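Local coordinates for RNA-binding protein (Porphyromonas gingivalis W83, PDB 7JLY) that probably binds RNA through a single RNA recognition motif, and can also bind calcium ions, at residues S2-V14 against F69-R82. Residues are numbered along the deposited sequence; the frame is centred on the assembly and turned at random.
With ACT (acetate ion), chain B.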
ATOM      1  N   SER A   2      -1.613  -8.482  12.787  1.00 26.43           N
ATOM      2  CA  SER A   2      -1.008  -7.527  11.862  1.00 26.33           C
ATOM      3  C   SER A   2      -0.943  -8.124  10.466  1.00 28.97           C
ATOM      4  O   SER A   2      -0.887  -9.345  10.319  1.00 27.47           O
ATOM      5  CB  SER A   2       0.401  -7.156  12.330  1.00 30.33           C
ATOM      6  OG  SER A   2       0.606  -5.760  12.246  1.00 41.11           O
ATOM      7  N   MET A   3      -0.956  -7.276   9.441  1.00 21.92           N
ATOM      8  CA  MET A   3      -0.623  -7.730   8.094  1.00 23.37           C
ATOM      9  C   MET A   3       0.101  -6.638   7.321  1.00 21.49           C
ATOM     10  O   MET A   3      -0.302  -5.475   7.337  1.00 20.65           O
ATOM     11  CB  MET A   3      -1.866  -8.182   7.312  1.00 23.23           C
ATOM     12  CG  MET A   3      -1.528  -8.585   5.868  1.00 26.37           C
ATOM     13  SD  MET A   3      -2.800  -9.541   5.003  1.00 34.02           S
ATOM     14  CE  MET A   3      -2.910 -10.984   6.051  1.00 35.30           C
ATOM     15  N   ASN A   4       1.175  -7.043   6.651  1.00 19.61           N
ATOM     16  CA  ASN A   4       1.931  -6.200   5.738  1.00 20.98           C
ATOM     17  C   ASN A   4       1.314  -6.329   4.352  1.00 17.70           C
ATOM     18  O   ASN A   4       1.055  -7.443   3.889  1.00 20.01           O
ATOM     19  CB  ASN A   4       3.402  -6.630   5.729  1.00 22.40           C
ATOM     20  CG  ASN A   4       4.348  -5.564   5.170  1.00 22.51           C
ATOM     21  OD1 ASN A   4       4.068  -4.362   5.206  1.00 21.05           O
ATOM     22  ND2 ASN A   4       5.497  -6.018   4.663  1.00 20.83           N
ATOM     23  N   ILE A   5       1.058  -5.194   3.709  1.00 18.57           N
ATOM     24  CA  ILE A   5       0.408  -5.177   2.408  1.00 19.09           C
ATOM     25  C   ILE A   5       1.309  -4.516   1.394  1.00 18.37           C
ATOM     26  O   ILE A   5       1.760  -3.393   1.599  1.00 16.59           O
ATOM     27  CB  ILE A   5      -0.938  -4.421   2.444  1.00 19.27           C
ATOM     28  CG1 ILE A   5      -1.833  -4.982   3.554  1.00 18.07           C
ATOM     29  CG2 ILE A   5      -1.643  -4.503   1.083  1.00 16.59           C
ATOM     30  CD1 ILE A   5      -3.151  -4.266   3.693  1.00 20.62           C
ATOM     31  N   TYR A   6       1.573  -5.235   0.306  1.00 14.87           N
ATOM     32  CA  TYR A   6       2.303  -4.705  -0.835  1.00 16.66           C
ATOM     33  C   TYR A   6       1.351  -3.912  -1.715  1.00 18.10           C
ATOM     34  O   TYR A   6       0.303  -4.427  -2.081  1.00 17.29           O
ATOM     35  CB  TYR A   6       2.927  -5.856  -1.635  1.00 16.13           C
ATOM     36  CG  TYR A   6       3.804  -5.461  -2.816  1.00 17.17           C
ATOM     37  CD1 TYR A   6       3.242  -5.126  -4.044  1.00 17.04           C
ATOM     38  CD2 TYR A   6       5.196  -5.459  -2.708  1.00 18.02           C
ATOM     39  CE1 TYR A   6       4.036  -4.785  -5.134  1.00 17.37           C
ATOM     40  CE2 TYR A   6       5.998  -5.118  -3.790  1.00 19.31           C
ATOM     41  CZ  TYR A   6       5.415  -4.785  -5.003  1.00 20.11           C
ATOM     42  OH  TYR A   6       6.204  -4.447  -6.087  1.00 15.95           O
ATOM     43  N   VAL A   7       1.706  -2.675  -2.052  1.00 17.14           N
ATOM     44  CA  VAL A   7       0.925  -1.919  -3.033  1.00 17.09           C
ATOM     45  C   VAL A   7       1.855  -1.480  -4.168  1.00 17.63           C
ATOM     46  O   VAL A   7       2.862  -0.822  -3.927  1.00 18.96           O
ATOM     47  CB  VAL A   7       0.227  -0.683  -2.407  1.00 16.78           C
ATOM     48  CG1 VAL A   7      -0.841  -0.142  -3.358  1.00 16.76           C
ATOM     49  CG2 VAL A   7      -0.415  -1.036  -1.058  1.00 19.90           C
ATOM     50  N   GLY A   8       1.513  -1.829  -5.406  1.00 17.54           N
ATOM     51  CA  GLY A   8       2.424  -1.601  -6.520  1.00 16.19           C
ATOM     52  C   GLY A   8       1.723  -1.175  -7.797  1.00 18.61           C
ATOM     53  O   GLY A   8       0.505  -1.003  -7.796  1.00 15.96           O
ATOM     54  N   ASN A   9       2.504  -1.007  -8.870  1.00 15.20           N
ATOM     55  CA  ASN A   9       2.035  -0.402 -10.122  1.00 17.24           C
ATOM     56  C   ASN A   9       1.419   0.983  -9.889  1.00 19.13           C
ATOM     57  O   ASN A   9       0.450   1.379 -10.555  1.00 17.02           O
ATOM     58  CB  ASN A   9       1.025  -1.303 -10.828  1.00 17.95           C
ATOM     59  CG  ASN A   9       0.837  -0.913 -12.268  1.00 18.97           C
ATOM     60  OD1 ASN A   9       1.780  -0.463 -12.899  1.00 16.67           O
ATOM     61  ND2 ASN A   9      -0.390  -1.013 -12.774  1.00 17.71           N
ATOM     62  N   LEU A  10       1.988   1.721  -8.943  1.00 16.81           N
ATOM     63  CA  LEU A  10       1.428   3.007  -8.530  1.00 17.49           C
ATOM     64  C   LEU A  10       1.801   4.139  -9.469  1.00 17.04           C
ATOM     65  O   LEU A  10       2.935   4.218  -9.926  1.00 18.00           O
ATOM     66  CB  LEU A  10       1.906   3.358  -7.115  1.00 16.12           C
ATOM     67  CG  LEU A  10       1.448   2.435  -5.986  1.00 17.79           C
ATOM     68  CD1 LEU A  10       2.127   2.825  -4.673  1.00 15.35           C
ATOM     69  CD2 LEU A  10      -0.074   2.513  -5.836  1.00 15.75           C
ATOM     70  N   ASN A  11       0.834   4.998  -9.770  1.00 17.53           N
ATOM     71  CA  ASN A  11       1.113   6.330 -10.300  1.00 18.04           C
ATOM     72  C   ASN A  11       2.255   6.934  -9.473  1.00 18.35           C
ATOM     73  O   ASN A  11       2.220   6.890  -8.242  1.00 16.74           O
ATOM     74  CB  ASN A  11      -0.162   7.191 -10.227  1.00 17.96           C
ATOM     75  CG  ASN A  11      -0.022   8.551 -10.918  1.00 20.82           C
ATOM     76  OD1 ASN A  11       1.029   9.204 -10.863  1.00 20.81           O
ATOM     77  ND2 ASN A  11      -1.101   8.987 -11.559  1.00 19.88           N
ATOM     78  N   TYR A  12       3.283   7.463 -10.129  1.00 17.36           N
ATOM     79  CA  TYR A  12       4.447   7.948  -9.383  1.00 15.31           C
ATOM     80  C   TYR A  12       4.116   9.146  -8.491  1.00 16.02           C
ATOM     81  O   TYR A  12       4.912   9.520  -7.629  1.00 18.23           O
ATOM     82  CB  TYR A  12       5.587   8.298 -10.339  1.00 19.55           C
ATOM     83  CG  TYR A  12       6.202   7.095 -11.013  1.00 17.07           C
ATOM     84  CD1 TYR A  12       6.791   6.075 -10.264  1.00 18.66           C
ATOM     85  CD2 TYR A  12       6.204   6.976 -12.389  1.00 18.48           C
ATOM     86  CE1 TYR A  12       7.355   4.977 -10.873  1.00 18.21           C
ATOM     87  CE2 TYR A  12       6.767   5.884 -13.006  1.00 19.22           C
ATOM     88  CZ  TYR A  12       7.344   4.887 -12.249  1.00 20.05           C
ATOM     89  OH  TYR A  12       7.911   3.787 -12.873  1.00 21.49           O
ATOM     90  N   ARG A  13       2.937   9.734  -8.686  1.00 17.27           N
ATOM     91  CA  ARG A  13       2.467  10.813  -7.825  1.00 18.97           C
ATOM     92  C   ARG A  13       1.859  10.295  -6.518  1.00 18.51           C
ATOM     93  O   ARG A  13       1.583  11.078  -5.609  1.00 21.40           O
ATOM     94  CB  ARG A  13       1.425  11.671  -8.551  1.00 18.66           C
ATOM     95  CG  ARG A  13       1.971  12.439  -9.744  1.00 24.73           C
ATOM     96  CD  ARG A  13       0.878  13.295 -10.398  1.00 27.17           C
ATOM     97  NE  ARG A  13       0.558  14.485  -9.613  1.00 26.56           N
ATOM     98  CZ  ARG A  13      -0.482  14.588  -8.791  1.00 26.41           C
ATOM     99  NH1 ARG A  13      -1.314  13.569  -8.628  1.00 26.42           N
ATOM    100  NH2 ARG A  13      -0.687  15.713  -8.119  1.00 28.30           N
ATOM    101  N   VAL A  14       1.633   8.989  -6.418  1.00 16.40           N
ATOM    102  CA  VAL A  14       1.034   8.453  -5.188  1.00 17.79           C
ATOM    103  C   VAL A  14       1.979   8.601  -3.987  1.00 18.93           C
ATOM    104  O   VAL A  14       3.117   8.127  -4.012  1.00 18.48           O
ATOM    105  CB  VAL A  14       0.639   6.978  -5.347  1.00 18.03           C
ATOM    106  CG1 VAL A  14       0.299   6.377  -3.996  1.00 17.73           C
ATOM    107  CG2 VAL A  14      -0.555   6.861  -6.283  1.00 18.30           C
ATOM    108  N   PHE A  69      -6.425   3.023  -9.520  1.00 17.33           N
ATOM    109  CA  PHE A  69      -6.195   4.057  -8.528  1.00 17.14           C
ATOM    110  C   PHE A  69      -5.276   5.094  -9.183  1.00 20.77           C
ATOM    111  O   PHE A  69      -4.194   4.742  -9.661  1.00 19.41           O
ATOM    112  CB  PHE A  69      -5.569   3.444  -7.262  1.00 17.33           C
ATOM    113  CG  PHE A  69      -5.277   4.432  -6.167  1.00 22.04           C
ATOM    114  CD1 PHE A  69      -6.306   5.100  -5.518  1.00 21.22           C
ATOM    115  CD2 PHE A  69      -3.972   4.651  -5.747  1.00 19.72           C
ATOM    116  CE1 PHE A  69      -6.041   5.993  -4.493  1.00 21.48           C
ATOM    117  CE2 PHE A  69      -3.698   5.550  -4.721  1.00 24.71           C
ATOM    118  CZ  PHE A  69      -4.731   6.222  -4.097  1.00 21.41           C
ATOM    119  N   GLN A  70      -5.715   6.351  -9.227  1.00 18.47           N
ATOM    120  CA  GLN A  70      -4.977   7.417  -9.912  1.00 20.90           C
ATOM    121  C   GLN A  70      -4.474   6.941 -11.286  1.00 20.53           C
ATOM    122  O   GLN A  70      -3.301   7.120 -11.642  1.00 20.46           O
ATOM    123  CB  GLN A  70      -3.822   7.922  -9.026  1.00 21.65           C
ATOM    124  CG  GLN A  70      -4.324   8.555  -7.708  1.00 22.96           C
ATOM    125  CD  GLN A  70      -3.243   9.296  -6.925  1.00 28.68           C
ATOM    126  OE1 GLN A  70      -2.232   9.732  -7.483  1.00 28.04           O
ATOM    127  NE2 GLN A  70      -3.457   9.444  -5.620  1.00 28.94           N
ATOM    128  N   GLY A  71      -5.374   6.305 -12.033  1.00 18.50           N
ATOM    129  CA  GLY A  71      -5.124   5.945 -13.419  1.00 17.65           C
ATOM    130  C   GLY A  71      -4.379   4.649 -13.675  1.00 21.44           C
ATOM    131  O   GLY A  71      -4.124   4.307 -14.831  1.00 19.93           O
ATOM    132  N   ARG A  72      -4.034   3.906 -12.626  1.00 17.63           N
ATOM    133  CA  ARG A  72      -3.317   2.645 -12.849  1.00 17.58           C
ATOM    134  C   ARG A  72      -3.906   1.489 -12.038  1.00 16.86           C
ATOM    135  O   ARG A  72      -4.303   1.660 -10.891  1.00 18.52           O
ATOM    136  CB  ARG A  72      -1.828   2.787 -12.521  1.00 18.36           C
ATOM    137  CG  ARG A  72      -1.086   3.815 -13.370  1.00 21.21           C
ATOM    138  CD  ARG A  72       0.423   3.640 -13.286  1.00 20.79           C
ATOM    139  NE  ARG A  72       0.847   2.338 -13.797  1.00 18.68           N
ATOM    140  CZ  ARG A  72       1.070   2.070 -15.081  1.00 23.78           C
ATOM    141  NH1 ARG A  72       0.936   3.025 -15.997  1.00 21.18           N
ATOM    142  NH2 ARG A  72       1.437   0.847 -15.452  1.00 22.14           N
ATOM    143  N   LYS A  73      -3.944   0.311 -12.645  1.00 14.67           N
ATOM    144  CA  LYS A  73      -4.479  -0.864 -11.973  1.00 17.21           C
ATOM    145  C   LYS A  73      -3.615  -1.248 -10.767  1.00 17.80           C
ATOM    146  O   LYS A  73      -2.421  -1.518 -10.907  1.00 18.72           O
ATOM    147  CB  LYS A  73      -4.575  -2.036 -12.956  1.00 18.62           C
ATOM    148  CG  LYS A  73      -5.167  -3.295 -12.338  1.00 22.13           C
ATOM    149  CD  LYS A  73      -5.644  -4.273 -13.406  1.00 24.79           C
ATOM    150  CE  LYS A  73      -4.483  -4.839 -14.198  1.00 33.09           C
ATOM    151  NZ  LYS A  73      -4.981  -5.841 -15.195  1.00 34.31           N
ATOM    152  N   LEU A  74      -4.210  -1.244  -9.577  1.00 17.11           N
ATOM    153  CA  LEU A  74      -3.468  -1.591  -8.371  1.00 17.81           C
ATOM    154  C   LEU A  74      -2.883  -2.991  -8.384  1.00 18.50           C
ATOM    155  O   LEU A  74      -3.502  -3.949  -8.872  1.00 19.41           O
ATOM    156  CB  LEU A  74      -4.365  -1.468  -7.135  1.00 16.29           C
ATOM    157  CG  LEU A  74      -4.718  -0.064  -6.668  1.00 17.64           C
ATOM    158  CD1 LEU A  74      -5.888  -0.135  -5.703  1.00 17.82           C
ATOM    159  CD2 LEU A  74      -3.518   0.581  -5.988  1.00 23.05           C
ATOM    160  N   ILE A  75      -1.678  -3.100  -7.836  1.00 15.67           N
ATOM    161  CA  ILE A  75      -1.194  -4.355  -7.288  1.00 18.79           C
ATOM    162  C   ILE A  75      -1.442  -4.251  -5.797  1.00 17.45           C
ATOM    163  O   ILE A  75      -0.919  -3.337  -5.170  1.00 16.71           O
ATOM    164  CB  ILE A  75       0.305  -4.577  -7.522  1.00 18.15           C
ATOM    165  CG1 ILE A  75       0.641  -4.620  -9.019  1.00 17.34           C
ATOM    166  CG2 ILE A  75       0.753  -5.846  -6.797  1.00 18.02           C
ATOM    167  CD1 ILE A  75       2.163  -4.734  -9.304  1.00 18.65           C
ATOM    168  N   VAL A  76      -2.257  -5.137  -5.231  1.00 16.70           N
ATOM    169  CA  VAL A  76      -2.501  -5.127  -3.783  1.00 19.70           C
ATOM    170  C   VAL A  76      -2.531  -6.564  -3.282  1.00 20.15           C
ATOM    171  O   VAL A  76      -3.399  -7.354  -3.670  1.00 21.96           O
ATOM    172  CB  VAL A  76      -3.831  -4.421  -3.391  1.00 21.93           C
ATOM    173  CG1 VAL A  76      -3.948  -4.339  -1.884  1.00 22.25           C
ATOM    174  CG2 VAL A  76      -3.905  -3.036  -3.969  1.00 25.19           C
ATOM    175  N   LYS A  77      -1.584  -6.899  -2.417  1.00 18.83           N
ATOM    176  CA  LYS A  77      -1.382  -8.292  -2.047  1.00 18.74           C
ATOM    177  C   LYS A  77      -0.717  -8.385  -0.683  1.00 18.77           C
ATOM    178  O   LYS A  77       0.004  -7.473  -0.266  1.00 18.40           O
ATOM    179  CB  LYS A  77      -0.538  -9.012  -3.114  1.00 20.21           C
ATOM    180  CG  LYS A  77       0.894  -8.493  -3.244  1.00 23.21           C
ATOM    181  CD  LYS A  77       1.686  -9.205  -4.359  1.00 28.28           C
ATOM    182  CE  LYS A  77       3.057  -8.528  -4.584  1.00 26.51           C
ATOM    183  NZ  LYS A  77       3.784  -9.065  -5.779  1.00 33.96           N
ATOM    184  N   GLU A  78      -0.981  -9.482   0.015  1.00 18.11           N
ATOM    185  CA  GLU A  78      -0.283  -9.752   1.262  1.00 19.37           C
ATOM    186  C   GLU A  78       1.221  -9.808   1.008  1.00 21.47           C
ATOM    187  O   GLU A  78       1.680 -10.412   0.030  1.00 19.58           O
ATOM    188  CB  GLU A  78      -0.770 -11.061   1.888  1.00 20.82           C
ATOM    189  CG  GLU A  78       0.034 -11.473   3.120  1.00 24.90           C
ATOM    190  CD  GLU A  78      -0.463 -12.756   3.756  1.00 31.43           C
ATOM    191  OE1 GLU A  78      -1.435 -13.347   3.238  1.00 29.70           O
ATOM    192  OE2 GLU A  78       0.125 -13.179   4.775  1.00 30.12           O
ATOM    193  N   ALA A  79       1.981  -9.170   1.890  1.00 19.23           N
ATOM    194  CA  ALA A  79       3.433  -9.194   1.807  1.00 20.95           C
ATOM    195  C   ALA A  79       4.042 -10.003   2.949  1.00 21.88           C
ATOM    196  O   ALA A  79       3.426 -10.169   3.994  1.00 25.79           O
ATOM    197  CB  ALA A  79       3.975  -7.784   1.831  1.00 18.85           C
ATOM    198  N   LEU A  80       5.263 -10.494   2.752  1.00 23.76           N
ATOM    199  CA  LEU A  80       6.015 -11.048   3.869  1.00 24.55           C
ATOM    200  C   LEU A  80       6.167 -10.005   4.977  1.00 27.05           C
ATOM    201  O   LEU A  80       6.604  -8.874   4.729  1.00 25.05           O
ATOM    202  CB  LEU A  80       7.397 -11.530   3.412  1.00 29.76           C
ATOM    203  CG  LEU A  80       8.311 -12.073   4.520  1.00 30.10           C
ATOM    204  CD1 LEU A  80       7.645 -13.235   5.262  1.00 26.25           C
ATOM    205  CD2 LEU A  80       9.671 -12.490   3.945  1.00 27.03           C
ATOM    206  N   GLU A  81       5.790 -10.379   6.199  1.00 25.82           N
ATOM    207  CA  GLU A  81       6.010  -9.511   7.348  1.00 27.48           C
ATOM    208  C   GLU A  81       7.508  -9.347   7.517  1.00 27.42           C
ATOM    209  O   GLU A  81       8.237 -10.331   7.566  1.00 26.21           O
ATOM    210  CB  GLU A  81       5.386 -10.096   8.609  1.00 27.40           C
ATOM    211  CG  GLU A  81       3.878 -10.271   8.524  1.00 28.85           C
ATOM    212  CD  GLU A  81       3.135  -9.128   9.182  1.00 33.19           C
ATOM    213  OE1 GLU A  81       2.044  -9.364   9.751  1.00 35.04           O
ATOM    214  OE2 GLU A  81       3.648  -7.993   9.135  1.00 35.52           O
ATOM    215  N   ARG A  82       7.958  -8.107   7.610  1.00 28.99           N
ATOM    216  CA  ARG A  82       9.376  -7.810   7.505  1.00 31.51           C
ATOM    217  C   ARG A  82       9.683  -6.486   8.193  1.00 32.22           C
ATOM    218  O   ARG A  82       8.938  -5.520   8.022  1.00 32.31           O
ATOM    219  CB  ARG A  82       9.772  -7.764   6.025  1.00 32.59           C
ATOM    220  CG  ARG A  82      11.239  -7.609   5.768  1.00 36.75           C
ATOM    221  CD  ARG A  82      11.501  -7.302   4.307  1.00 43.26           C
ATOM    222  NE  ARG A  82      11.102  -8.387   3.413  1.00 43.65           N
ATOM    223  CZ  ARG A  82      11.861  -9.445   3.139  1.00 46.26           C
ATOM    224  NH1 ARG A  82      13.054  -9.575   3.707  1.00 42.78           N
ATOM    225  NH2 ARG A  82      11.431 -10.379   2.298  1.00 50.16           N
TER
HETATM  226  C   ACT B 101       6.418  -8.928  -0.690  1.00 24.49           C
HETATM  227  O   ACT B 101       6.567  -9.990  -0.038  1.00 30.65           O
HETATM  228  OXT ACT B 101       7.373  -8.114  -0.672  1.00 28.70           O
HETATM  229  CH3 ACT B 101       5.145  -8.654  -1.419  1.00 28.57           C
HETATM  230  O   HOH W   1       2.281  -5.872   9.982  1.00 29.76           O
HETATM  231  O   HOH W   2       1.694  -9.979   6.182  1.00 32.40           O
HETATM  232  O   HOH W   3      -2.045   1.609  -9.066  1.00 16.30           O
HETATM  233  O   HOH W   4      -2.725  -0.146 -15.101  1.00 27.46           O
HETATM  234  O   HOH W   5      -1.717   4.400  -8.643  1.00 17.38           O
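CE2 of Phe-69 packs against the CG2 methyl of Val-14, 3.7 Å away. In the type I' turn from Phe-69 to Arg-72, the carbonyl O of Gln-70 accepts a nearly straight bond (170°) from ND2 of Asn-11, whose OD1 accepts from Arg-13 N, two residues on, in an Asx turn. Arg-72 then grips Asn-9 side-on: NE and NH2 both donate to OD1, the NH2 bond (2.9 Å) lying on a lone pair, with the guanidinium almost perpendicular to the amide (87°). The same amide, its CG anti to the backbone N (chi1 -163°), sends ND2 to Lys-73 O at 2.8 Å. From Ile-75 on, strands 3-8 and 72-78 pair antiparallel, 3-8 being a central strand of the RRM sheet, between 46-51 and 72-78; Val-7 and Val-76 face the helices, while Tyr-6 lies on the opposite face with Phe-46 and Phe-48, the surface that in RRMs commonly receives RNA. Over one face of the Tyr-6 ring runs Lys-77, CE 3.8 Å from the centroid and NZ in cation-pi contact at 4.4 Å. Beyond Ala-79, whose N bonds to Asn-4 O, Leu-80 O takes Asn-4 ND2 at 3.1 Å, and Glu-81 OE2 reaches Ser-2 OG through a water.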